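Local atomic coordinates of putative uncharacterized protein (Coprinopsis cinerea, PDB entry 3W9A), a protein that probably hydrolyses glycosidic bonds of beta-glucans, as the catalytic domain of a fungal glycoside hydrolase family 131 enzyme. Residues 95-100 with 219-224; 122-127 with 159-164; 115-120 with 197-202; 29-34 with 80-85. All coordinates share one frame; numbering follows the deposited sequence.

Interaction 1 of 4, residues 95-100 with 219-224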
# COMPACT_ATOMS: atom_id res chain seq x y z
N PHE A 95 -13.03 3.62 -1.73
CA PHE A 95 -12.24 2.56 -2.34
C PHE A 95 -10.80 2.98 -2.29
O PHE A 95 -10.41 4.01 -2.85
CB PHE A 95 -12.72 2.32 -3.77
CG PHE A 95 -14.16 1.87 -3.84
CD1 PHE A 95 -15.20 2.79 -3.83
CD2 PHE A 95 -14.47 0.51 -3.86
CE1 PHE A 95 -16.52 2.36 -3.87
CE2 PHE A 95 -15.79 0.09 -3.91
CZ PHE A 95 -16.81 1.01 -3.92
N TYR A 96 -10.01 2.18 -1.59
CA TYR A 96 -8.61 2.50 -1.38
C TYR A 96 -7.82 1.68 -2.38
O TYR A 96 -7.69 0.45 -2.21
CB TYR A 96 -8.18 2.15 0.04
CG TYR A 96 -8.52 3.14 1.13
CD1 TYR A 96 -9.81 3.59 1.33
CD2 TYR A 96 -7.52 3.60 2.00
CE1 TYR A 96 -10.11 4.48 2.35
CE2 TYR A 96 -7.80 4.47 3.03
CZ TYR A 96 -9.10 4.91 3.21
OH TYR A 96 -9.36 5.78 4.25
N HIS A 97 -7.32 2.33 -3.42
CA HIS A 97 -6.63 1.62 -4.51
C HIS A 97 -5.13 1.62 -4.33
O HIS A 97 -4.52 2.61 -3.88
CB HIS A 97 -6.89 2.29 -5.85
CG HIS A 97 -8.28 2.13 -6.37
ND1 HIS A 97 -8.57 1.29 -7.42
CD2 HIS A 97 -9.44 2.73 -6.02
CE1 HIS A 97 -9.87 1.37 -7.69
NE2 HIS A 97 -10.42 2.23 -6.85
N PHE A 98 -4.52 0.52 -4.73
CA PHE A 98 -3.07 0.45 -4.89
C PHE A 98 -2.73 -0.80 -5.68
O PHE A 98 -3.54 -1.74 -5.79
CB PHE A 98 -2.34 0.41 -3.55
CG PHE A 98 -2.74 -0.75 -2.67
CD1 PHE A 98 -1.96 -1.90 -2.63
CD2 PHE A 98 -3.89 -0.68 -1.90
CE1 PHE A 98 -2.34 -2.97 -1.84
CE2 PHE A 98 -4.27 -1.76 -1.11
CZ PHE A 98 -3.49 -2.90 -1.08
N SER A 99 -1.50 -0.81 -6.19
CA SER A 99 -0.90 -1.97 -6.84
C SER A 99 0.45 -2.23 -6.22
O SER A 99 1.23 -1.30 -5.99
CB SER A 99 -0.70 -1.74 -8.35
OG SER A 99 -1.91 -1.33 -8.98
N ILE A 100 0.75 -3.50 -6.00
CA ILE A 100 1.96 -3.90 -5.33
C ILE A 100 2.64 -5.08 -6.05
O ILE A 100 1.99 -5.91 -6.70
CB ILE A 100 1.62 -4.19 -3.85
CG1 ILE A 100 2.88 -4.38 -3.01
CG2 ILE A 100 0.72 -5.40 -3.70
CD1 ILE A 100 2.65 -4.14 -1.53
N GLY A 219 0.05 3.42 -8.36
CA GLY A 219 -1.37 3.64 -8.58
C GLY A 219 -2.18 3.74 -7.30
O GLY A 219 -3.21 3.09 -7.14
N VAL A 220 -1.69 4.58 -6.38
CA VAL A 220 -2.32 4.71 -5.07
C VAL A 220 -3.30 5.87 -5.08
O VAL A 220 -2.92 6.99 -5.41
CB VAL A 220 -1.27 4.94 -3.96
CG1 VAL A 220 -1.94 4.95 -2.59
CG2 VAL A 220 -0.21 3.85 -4.02
N TYR A 221 -4.56 5.61 -4.72
CA TYR A 221 -5.57 6.67 -4.56
C TYR A 221 -6.80 6.17 -3.82
O TYR A 221 -6.95 4.96 -3.59
CB TYR A 221 -5.97 7.29 -5.91
CG TYR A 221 -6.79 6.40 -6.86
CD1 TYR A 221 -6.17 5.45 -7.66
CD2 TYR A 221 -8.18 6.55 -6.97
CE1 TYR A 221 -6.90 4.65 -8.53
CE2 TYR A 221 -8.92 5.75 -7.84
CZ TYR A 221 -8.27 4.81 -8.62
OH TYR A 221 -9.00 4.03 -9.48
N ILE A 222 -7.68 7.10 -3.47
CA ILE A 222 -8.90 6.81 -2.74
C ILE A 222 -10.03 7.54 -3.45
O ILE A 222 -9.95 8.74 -3.67
CB ILE A 222 -8.80 7.28 -1.27
CG1 ILE A 222 -7.73 6.47 -0.52
CG2 ILE A 222 -10.17 7.18 -0.58
CD1 ILE A 222 -7.31 7.06 0.82
N GLU A 223 -11.04 6.79 -3.85
CA GLU A 223 -12.14 7.37 -4.61
C GLU A 223 -13.48 7.03 -3.96
O GLU A 223 -13.59 6.09 -3.18
CB GLU A 223 -12.12 6.83 -6.04
CG GLU A 223 -12.43 5.33 -6.10
CD GLU A 223 -12.55 4.78 -7.49
OE1 GLU A 223 -12.81 5.56 -8.44
OE2 GLU A 223 -12.38 3.56 -7.64
N GLU A 224 -14.49 7.80 -4.29
CA GLU A 224 -15.85 7.41 -3.98
C GLU A 224 -16.29 6.37 -5.00
O GLU A 224 -15.61 6.09 -5.98
CB GLU A 224 -16.79 8.60 -4.05
CG GLU A 224 -16.49 9.68 -3.05
CD GLU A 224 -17.36 10.92 -3.24
OE1 GLU A 224 -17.24 11.84 -2.39
OE2 GLU A 224 -18.15 10.97 -4.21
O HOH W 1 -3.78 0.67 -8.45
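The imidazole of H97 lies almost parallel to the phenol ring of Y221 in an offset stack, with centroids 4.2 Å apart and planes at 7°. CG of Y221 lies between its backbone N and carbonyl carbon (chi1 70°), which brings the ring alongside H97. The hydroxyl OH of Y221 sits over the middle of the imidazole, while CG of H97 lies above the phenol ring near its rim. At the imidazole edge, NE2 of H97 donates to OE2 of E223 at a modelled, doubtfully short 2.5 Å. OE1 of the same carboxylate bonds to T228 and G1. The F95 ring meets the backbone O of E223 at its edge. On the other side of the sheet, CD1 of I222 rests over one face of Y96, 3.4 Å from CE2, and Y96 OH hydrogen-bonds to L89 O. An alanine at Y96 would probably leave the I222 methyl without its aromatic cover and L89 O without that partner. Backbone bonds include H97 N to Y221 O at 2.7 Å. One water bridges S99 OG, also bonded to N158, and G219 O. The antiparallel strands lie within a jelly-roll sheet, strand 157-164 flanking 95-100 and strand 3-6 flanking 219-224.

Interaction 2 of 4, residues 122-127 with 159-164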
# COMPACT_ATOMS: atom_id res chain seq x y z
N HIS A 122 -5.31 -2.16 12.04
CA HIS A 122 -5.22 -3.41 11.28
C HIS A 122 -6.59 -4.00 10.95
O HIS A 122 -6.72 -5.22 10.76
CB HIS A 122 -4.37 -4.43 12.02
CG HIS A 122 -3.00 -3.93 12.36
ND1 HIS A 122 -1.94 -4.00 11.47
CD2 HIS A 122 -2.51 -3.35 13.48
CE1 HIS A 122 -0.87 -3.48 12.04
NE2 HIS A 122 -1.18 -3.09 13.26
N PHE A 123 -7.61 -3.15 10.86
CA PHE A 123 -8.94 -3.65 10.58
C PHE A 123 -8.97 -4.24 9.16
O PHE A 123 -9.78 -5.12 8.88
CB PHE A 123 -10.04 -2.58 10.81
CG PHE A 123 -10.20 -1.59 9.70
CD1 PHE A 123 -10.92 -1.91 8.57
CD2 PHE A 123 -9.70 -0.28 9.83
CE1 PHE A 123 -11.10 -0.98 7.57
CE2 PHE A 123 -9.88 0.65 8.84
CZ PHE A 123 -10.57 0.31 7.70
N THR A 124 -8.10 -3.75 8.29
CA THR A 124 -7.78 -4.44 7.03
C THR A 124 -6.34 -4.17 6.67
O THR A 124 -5.79 -3.12 7.02
CB THR A 124 -8.74 -4.05 5.88
OG1 THR A 124 -8.64 -5.00 4.80
CG2 THR A 124 -8.45 -2.63 5.37
N GLU A 125 -5.73 -5.13 5.98
CA GLU A 125 -4.34 -5.08 5.60
C GLU A 125 -3.98 -6.30 4.78
O GLU A 125 -4.76 -7.26 4.66
CB GLU A 125 -3.43 -5.06 6.84
CG GLU A 125 -3.49 -6.34 7.68
CD GLU A 125 -2.74 -6.22 9.00
OE1 GLU A 125 -1.83 -5.35 9.11
OE2 GLU A 125 -3.08 -6.98 9.93
N LEU A 126 -2.77 -6.26 4.24
CA LEU A 126 -2.20 -7.41 3.59
C LEU A 126 -1.11 -7.90 4.50
O LEU A 126 -0.46 -7.10 5.19
CB LEU A 126 -1.60 -7.03 2.23
CG LEU A 126 -2.55 -6.56 1.11
CD1 LEU A 126 -1.78 -6.08 -0.11
CD2 LEU A 126 -3.53 -7.65 0.70
N LYS A 127 -0.91 -9.20 4.54
CA LYS A 127 0.29 -9.77 5.16
C LYS A 127 1.03 -10.72 4.24
O LYS A 127 0.50 -11.15 3.22
CB LYS A 127 -0.04 -10.51 6.44
CG LYS A 127 -0.88 -9.72 7.45
CD LYS A 127 -0.51 -10.19 8.85
CE LYS A 127 -1.69 -10.13 9.80
NZ LYS A 127 -1.22 -10.55 11.15
N PHE A 159 -5.15 -3.99 -6.13
CA PHE A 159 -6.17 -4.11 -5.10
C PHE A 159 -6.97 -2.85 -4.96
O PHE A 159 -6.49 -1.73 -5.23
CB PHE A 159 -5.55 -4.39 -3.74
CG PHE A 159 -4.80 -5.69 -3.66
CD1 PHE A 159 -5.48 -6.89 -3.48
CD2 PHE A 159 -3.42 -5.72 -3.75
CE1 PHE A 159 -4.79 -8.10 -3.37
CE2 PHE A 159 -2.72 -6.91 -3.65
CZ PHE A 159 -3.41 -8.10 -3.45
N ALA A 160 -8.20 -3.04 -4.50
CA ALA A 160 -8.92 -1.99 -3.82
C ALA A 160 -9.66 -2.54 -2.60
O ALA A 160 -10.35 -3.58 -2.66
CB ALA A 160 -9.86 -1.26 -4.78
N TYR A 161 -9.49 -1.84 -1.48
CA TYR A 161 -10.29 -2.06 -0.30
C TYR A 161 -11.61 -1.30 -0.48
O TYR A 161 -11.64 -0.09 -0.64
CB TYR A 161 -9.58 -1.57 0.97
CG TYR A 161 -8.20 -2.14 1.27
CD1 TYR A 161 -7.78 -3.37 0.75
CD2 TYR A 161 -7.34 -1.45 2.11
CE1 TYR A 161 -6.52 -3.88 1.06
CE2 TYR A 161 -6.10 -1.96 2.44
CZ TYR A 161 -5.68 -3.18 1.91
OH TYR A 161 -4.43 -3.66 2.24
N ASP A 162 -12.71 -2.04 -0.47
CA ASP A 162 -14.05 -1.51 -0.63
C ASP A 162 -14.56 -1.34 0.78
O ASP A 162 -15.02 -2.31 1.39
CB ASP A 162 -14.87 -2.56 -1.39
CG ASP A 162 -16.33 -2.19 -1.59
OD1 ASP A 162 -16.89 -1.41 -0.79
OD2 ASP A 162 -16.90 -2.69 -2.59
N ILE A 163 -14.43 -0.13 1.33
CA ILE A 163 -14.71 0.11 2.74
C ILE A 163 -16.03 0.87 2.87
O ILE A 163 -16.20 1.95 2.29
CB ILE A 163 -13.57 0.89 3.45
CG1 ILE A 163 -12.23 0.15 3.26
CG2 ILE A 163 -13.86 1.03 4.93
CD1 ILE A 163 -11.01 0.92 3.72
N ASP A 164 -16.97 0.26 3.59
CA ASP A 164 -18.23 0.91 3.95
C ASP A 164 -18.07 1.38 5.39
O ASP A 164 -18.16 0.58 6.32
CB ASP A 164 -19.39 -0.07 3.82
CG ASP A 164 -20.75 0.57 4.02
OD1 ASP A 164 -21.73 0.02 3.50
OD2 ASP A 164 -20.86 1.61 4.71
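CG2 of T124 rests over one face of the Y161 ring in a CH-pi contact, 3.6 Å from CD2. The T124 torsion explains this: with OG1 anti to the backbone N (chi1 -164°), the methyl is turned to the tyrosine and the hydroxyl to Y140 O, its hydrogen-bond partner. Purely apolar contacts lie to either side along the strands. L126 and F159 meet tip to tip, CD1 of L126 coming within 3.8 Å of CE2, while CD2 of the same leucine stands over one face of the ring. At the other end CD1 of I163 approaches the edge of the F123 ring, 4.1 Å from CZ. The polar tip of Y161 is packed among carbons, its OH 3.6 Å from CG of L126, yet it hydrogen-bonds to M117 O. A further polar link stays within 122-127, where H122 ND1 donates to E125 OE1 at 2.7 Å in a nearly straight bond. No hydrogen bond joins the two segments, whose strand axes stay 9.4 Å apart. The chemistry is that of the interior of a beta-sandwich: two sheets held face to face by aliphatic and aromatic side chains, each buried hydroxyl paid for by a backbone carbonyl.

Interaction 3 of 4, residues 115-120 with 197-202. With GOL (glycerol), chain E.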
# COMPACT_ATOMS: atom_id res chain seq x y z
N GLN A 115 3.37 -6.83 7.59
CA GLN A 115 2.07 -6.18 7.47
C GLN A 115 2.25 -5.04 6.48
O GLN A 115 3.17 -4.22 6.60
CB GLN A 115 1.61 -5.65 8.82
CG GLN A 115 1.24 -6.73 9.82
CD GLN A 115 1.59 -6.37 11.25
OE1 GLN A 115 1.57 -5.20 11.63
NE2 GLN A 115 1.94 -7.38 12.05
N VAL A 116 1.38 -5.01 5.48
CA VAL A 116 1.56 -4.10 4.37
C VAL A 116 0.24 -3.46 4.01
O VAL A 116 -0.79 -4.12 4.04
CB VAL A 116 2.09 -4.85 3.15
CG1 VAL A 116 2.52 -3.87 2.09
CG2 VAL A 116 3.27 -5.76 3.55
N MSE A 117 0.28 -2.18 3.68
CA MSE A 117 -0.92 -1.44 3.27
C MSE A 117 -2.00 -1.57 4.33
O MSE A 117 -3.11 -1.98 4.06
CB MSE A 117 -1.36 -1.92 1.88
CG MSE A 117 -0.28 -1.92 0.79
SE MSE A 117 0.57 -0.15 0.48
CE MSE A 117 -1.10 0.89 0.35
N PHE A 118 -1.65 -1.19 5.55
CA PHE A 118 -2.49 -1.43 6.72
C PHE A 118 -2.95 -0.15 7.37
O PHE A 118 -2.22 0.85 7.40
CB PHE A 118 -1.74 -2.27 7.78
CG PHE A 118 -0.44 -1.68 8.28
CD1 PHE A 118 -0.41 -0.84 9.39
CD2 PHE A 118 0.76 -2.03 7.69
CE1 PHE A 118 0.81 -0.33 9.86
CE2 PHE A 118 1.97 -1.52 8.16
CZ PHE A 118 2.00 -0.69 9.25
N PHE A 119 -4.17 -0.19 7.91
CA PHE A 119 -4.62 0.85 8.83
C PHE A 119 -3.97 0.61 10.18
O PHE A 119 -3.63 -0.53 10.50
CB PHE A 119 -6.13 0.83 8.98
CG PHE A 119 -6.85 1.33 7.77
CD1 PHE A 119 -7.15 2.66 7.63
CD2 PHE A 119 -7.23 0.45 6.78
CE1 PHE A 119 -7.80 3.12 6.51
CE2 PHE A 119 -7.91 0.88 5.67
CZ PHE A 119 -8.20 2.22 5.53
N GLU A 120 -3.85 1.67 10.98
CA GLU A 120 -3.26 1.59 12.33
C GLU A 120 -3.88 0.46 13.16
O GLU A 120 -3.16 -0.31 13.82
CB GLU A 120 -3.39 2.93 13.05
CG GLU A 120 -2.89 2.96 14.49
CD GLU A 120 -1.39 2.83 14.63
OE1 GLU A 120 -0.63 2.80 13.64
OE2 GLU A 120 -0.94 2.78 15.78
N ARG A 197 -5.58 9.96 8.96
CA ARG A 197 -4.13 10.06 8.90
C ARG A 197 -3.50 8.83 9.53
O ARG A 197 -2.51 8.92 10.27
CB ARG A 197 -3.64 11.35 9.57
CG ARG A 197 -4.03 11.45 11.03
CD ARG A 197 -3.69 12.80 11.62
NE ARG A 197 -4.70 13.80 11.27
CZ ARG A 197 -4.87 14.96 11.90
NH1 ARG A 197 -4.09 15.29 12.93
NH2 ARG A 197 -5.83 15.79 11.51
N ASP A 198 -4.08 7.67 9.22
CA ASP A 198 -3.64 6.41 9.81
C ASP A 198 -3.65 5.22 8.84
O ASP A 198 -3.63 4.07 9.27
CB ASP A 198 -4.49 6.10 11.05
CG ASP A 198 -5.95 5.86 10.70
OD1 ASP A 198 -6.28 5.86 9.50
OD2 ASP A 198 -6.76 5.68 11.65
N PHE A 199 -3.63 5.49 7.54
CA PHE A 199 -3.43 4.45 6.56
C PHE A 199 -1.97 4.41 6.11
O PHE A 199 -1.41 5.42 5.64
CB PHE A 199 -4.36 4.66 5.37
CG PHE A 199 -4.28 3.56 4.35
CD1 PHE A 199 -4.71 2.27 4.67
CD2 PHE A 199 -3.77 3.80 3.09
CE1 PHE A 199 -4.61 1.26 3.75
CE2 PHE A 199 -3.68 2.77 2.16
CZ PHE A 199 -4.10 1.50 2.49
N HIS A 200 -1.35 3.25 6.25
CA HIS A 200 0.10 3.11 6.12
C HIS A 200 0.45 2.58 4.75
O HIS A 200 0.30 1.38 4.48
CB HIS A 200 0.66 2.21 7.22
CG HIS A 200 0.50 2.81 8.59
ND1 HIS A 200 1.56 3.04 9.44
CD2 HIS A 200 -0.60 3.30 9.22
CE1 HIS A 200 1.12 3.59 10.55
NE2 HIS A 200 -0.19 3.76 10.44
N VAL A 201 0.88 3.49 3.88
CA VAL A 201 1.30 3.11 2.55
C VAL A 201 2.76 2.67 2.66
O VAL A 201 3.67 3.49 2.60
CB VAL A 201 1.16 4.27 1.56
CG1 VAL A 201 1.67 3.87 0.19
CG2 VAL A 201 -0.30 4.72 1.47
N GLY A 202 2.97 1.38 2.82
CA GLY A 202 4.30 0.84 3.05
C GLY A 202 4.32 -0.49 3.76
O GLY A 202 3.36 -1.26 3.68
C1 GOL E . 1.90 6.98 14.00
O1 GOL E . 1.46 8.27 14.43
C2 GOL E . 0.69 6.08 13.73
O2 GOL E . 1.17 4.76 13.54
C3 GOL E . -0.10 6.57 12.52
O3 GOL E . -1.18 5.65 12.25
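The rings of F119 and F199 meet edge to face, planes at 52°, with CD1 of F199 over the centre of the F119 ring and 3.6 Å from its CZ. F199 is also touched by the selenomethionine M117, whose chain bends at chi2 and chi3 to carry CE to 3.7 Å from CE2 of that ring. On the opposite side of the strands, F118 and H200 form an offset stack with planes at 19°, CB of H200 over the centre of the phenyl ring. Between these layers the antiparallel backbones are joined by H200 N to F118 O at 2.8 Å and by M117 N to G202 O. Both chains turn a corner here, at M117 and G202, as jelly-roll strands may in passing between sheets. G202 takes backbone angles that would bring a side chain into collision with the carbonyl oxygen of V201. Outward, E120 N donates to D198 O at 3.0 Å, and D198 OD1 is held by T194. ND1 of H200 is hydrogen-bonded to E80 OE1. At the rim a glycerol, probably from the crystallisation liquor, hydrogen-bonds through O3 to H200 NE2 at 2.8 Å, while its O2 donates to E120 OE1, an atom of less certain position.

Interaction 4 of 4, residues 29-34 with 80-85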
# COMPACT_ATOMS: atom_id res chain seq x y z
N THR A 29 1.13 15.31 -0.78
CA THR A 29 0.07 14.34 -0.53
C THR A 29 0.43 13.22 0.44
O THR A 29 -0.40 12.38 0.73
CB THR A 29 -0.35 13.71 -1.86
OG1 THR A 29 0.82 13.42 -2.64
CG2 THR A 29 -1.28 14.68 -2.65
N TYR A 30 1.66 13.19 0.93
CA TYR A 30 2.14 12.10 1.79
C TYR A 30 2.90 12.61 3.01
O TYR A 30 3.82 13.42 2.87
CB TYR A 30 3.08 11.21 1.00
CG TYR A 30 2.43 10.27 0.02
CD1 TYR A 30 1.85 9.08 0.46
CD2 TYR A 30 2.42 10.54 -1.33
CE1 TYR A 30 1.27 8.19 -0.45
CE2 TYR A 30 1.85 9.65 -2.24
CZ TYR A 30 1.29 8.48 -1.78
OH TYR A 30 0.71 7.59 -2.65
N GLN A 31 2.55 12.09 4.18
CA GLN A 31 3.29 12.33 5.41
C GLN A 31 4.45 11.34 5.47
O GLN A 31 4.27 10.16 5.20
CB GLN A 31 2.43 12.16 6.63
CG GLN A 31 1.11 12.89 6.57
CD GLN A 31 0.34 12.79 7.86
OE1 GLN A 31 0.41 11.81 8.58
NE2 GLN A 31 -0.45 13.81 8.12
N TRP A 32 5.61 11.83 5.85
CA TRP A 32 6.80 10.99 5.82
C TRP A 32 7.53 11.20 7.15
O TRP A 32 8.27 12.18 7.32
CB TRP A 32 7.64 11.37 4.62
CG TRP A 32 8.98 10.71 4.50
CD1 TRP A 32 10.15 11.32 4.20
CD2 TRP A 32 9.28 9.33 4.68
NE1 TRP A 32 11.17 10.40 4.18
CE2 TRP A 32 10.65 9.16 4.45
CE3 TRP A 32 8.49 8.19 4.96
CZ2 TRP A 32 11.28 7.93 4.53
CZ3 TRP A 32 9.12 6.95 5.02
CH2 TRP A 32 10.49 6.82 4.81
N TYR A 33 7.22 10.32 8.10
CA TYR A 33 7.85 10.34 9.44
C TYR A 33 8.08 8.94 10.02
O TYR A 33 8.87 8.81 10.94
CB TYR A 33 7.04 11.18 10.42
CG TYR A 33 5.65 10.66 10.74
CD1 TYR A 33 5.42 9.85 11.84
CD2 TYR A 33 4.58 10.96 9.91
CE1 TYR A 33 4.15 9.37 12.12
CE2 TYR A 33 3.31 10.48 10.18
CZ TYR A 33 3.09 9.68 11.28
OH TYR A 33 1.80 9.21 11.53
N ILE A 34 7.37 7.91 9.54
CA ILE A 34 7.56 6.55 10.03
C ILE A 34 8.75 5.96 9.26
O ILE A 34 8.58 5.32 8.24
CB ILE A 34 6.28 5.70 9.88
CG1 ILE A 34 5.11 6.33 10.65
CG2 ILE A 34 6.48 4.29 10.41
CD1 ILE A 34 3.78 5.61 10.50
N GLU A 80 7.02 3.58 5.93
CA GLU A 80 5.59 3.79 5.70
C GLU A 80 5.29 5.27 5.49
O GLU A 80 5.74 6.12 6.25
CB GLU A 80 4.77 3.26 6.89
CG GLU A 80 5.50 2.14 7.61
CD GLU A 80 4.79 1.55 8.80
OE1 GLU A 80 3.79 2.11 9.28
OE2 GLU A 80 5.25 0.49 9.25
N LEU A 81 4.54 5.57 4.44
CA LEU A 81 3.97 6.91 4.26
C LEU A 81 2.52 6.89 4.68
O LEU A 81 1.92 5.82 4.76
CB LEU A 81 4.06 7.30 2.78
CG LEU A 81 5.47 7.43 2.21
CD1 LEU A 81 5.49 7.05 0.74
CD2 LEU A 81 6.02 8.84 2.42
N ILE A 82 1.97 8.07 4.94
CA ILE A 82 0.57 8.22 5.30
C ILE A 82 -0.05 9.29 4.42
O ILE A 82 0.61 10.27 4.09
CB ILE A 82 0.39 8.68 6.76
CG1 ILE A 82 1.21 7.82 7.74
CG2 ILE A 82 -1.09 8.73 7.15
CD1 ILE A 82 0.66 6.44 7.98
N PRO A 83 -1.29 9.09 3.98
CA PRO A 83 -1.90 10.15 3.19
C PRO A 83 -1.96 11.46 3.95
O PRO A 83 -2.28 11.47 5.14
CB PRO A 83 -3.32 9.63 2.95
CG PRO A 83 -3.16 8.15 2.94
CD PRO A 83 -2.14 7.89 4.02
N GLN A 84 -1.62 12.54 3.26
CA GLN A 84 -1.82 13.89 3.77
C GLN A 84 -3.03 14.47 3.05
O GLN A 84 -2.99 14.63 1.83
CB GLN A 84 -0.60 14.76 3.49
CG GLN A 84 -0.75 16.23 3.90
CD GLN A 84 -0.80 16.40 5.40
OE1 GLN A 84 0.15 16.07 6.11
NE2 GLN A 84 -1.87 16.99 5.89
N THR A 85 -4.08 14.78 3.81
CA THR A 85 -5.31 15.37 3.26
C THR A 85 -6.10 16.03 4.36
O THR A 85 -5.97 15.66 5.52
CB THR A 85 -6.21 14.30 2.59
OG1 THR A 85 -7.41 14.91 2.10
CG2 THR A 85 -6.58 13.18 3.55
O HOH W 2 5.20 8.45 7.41
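L81 fills the hollow between Y30 and W32 across the strand pair. Its CB lies 3.7 Å from CD1 of Y30, and its CD2 reaches 3.6 Å from CE3 of W32. On the reverse side I82 is lodged between Q31 and I34: Q31 OE1 lies beside CB of I82, CD1 of I34 meets CD1 of I82 at 4.1 Å, and the OH of Y33 comes near CG1. I34 in turn lays its CG2 against the carboxylate of E80, 3.6 Å from CD, a group that R78 and H200 also engage. Q31 closes the row: with its chain extended beyond CG (chi2 -175°), NE2 reaches across and donates to OE1 of Q84 at 3.1 Å, approaching from above that carbonyl plane. The same oxygen accepts from W21 and Q26, so three donors grip it. An alanine at Q31 would probably cost Q84 one of these donors and open a gap beside I82. Backbone bonds, among them Q31 N to I82 O at 2.7 Å and E80 N to I34 O, run from one end of the pair to the other. Between these two a water donates to Q31 O and E80 O and accepts from Y33 N. The arrangement is an antiparallel strand pair of a twisted jelly-roll sheet; the glycerol on the Y33 hydroxyl, probably from the crystallisation liquor, may mark a pocket.

In the fold
Interactions 1 and 2 share a sheet: F98 O and F159 N lie 2.8 Å apart, in a probable hydrogen bond between neighbouring strands. Interaction 2 then spans to the other sheet, where the Y161 hydroxyl reaches M117 O of interaction 3, also at 2.8 Å. Interaction 3 continues across the sheet into interaction 4 through V201 N and L81 O, 2.7 Å apart, and through H200 and E80, whose modelled separation is doubtfully short. Y96 of interaction 1 packs on F119 and F199, closing the core between the sheets. Interactions 2 and 4, with centres about 18 Å apart, do not touch. One glycerol bonds to H200 and Y33 and, less surely, E120; interactions 3 and 4 may therefore border a pocket, possibly for sugar.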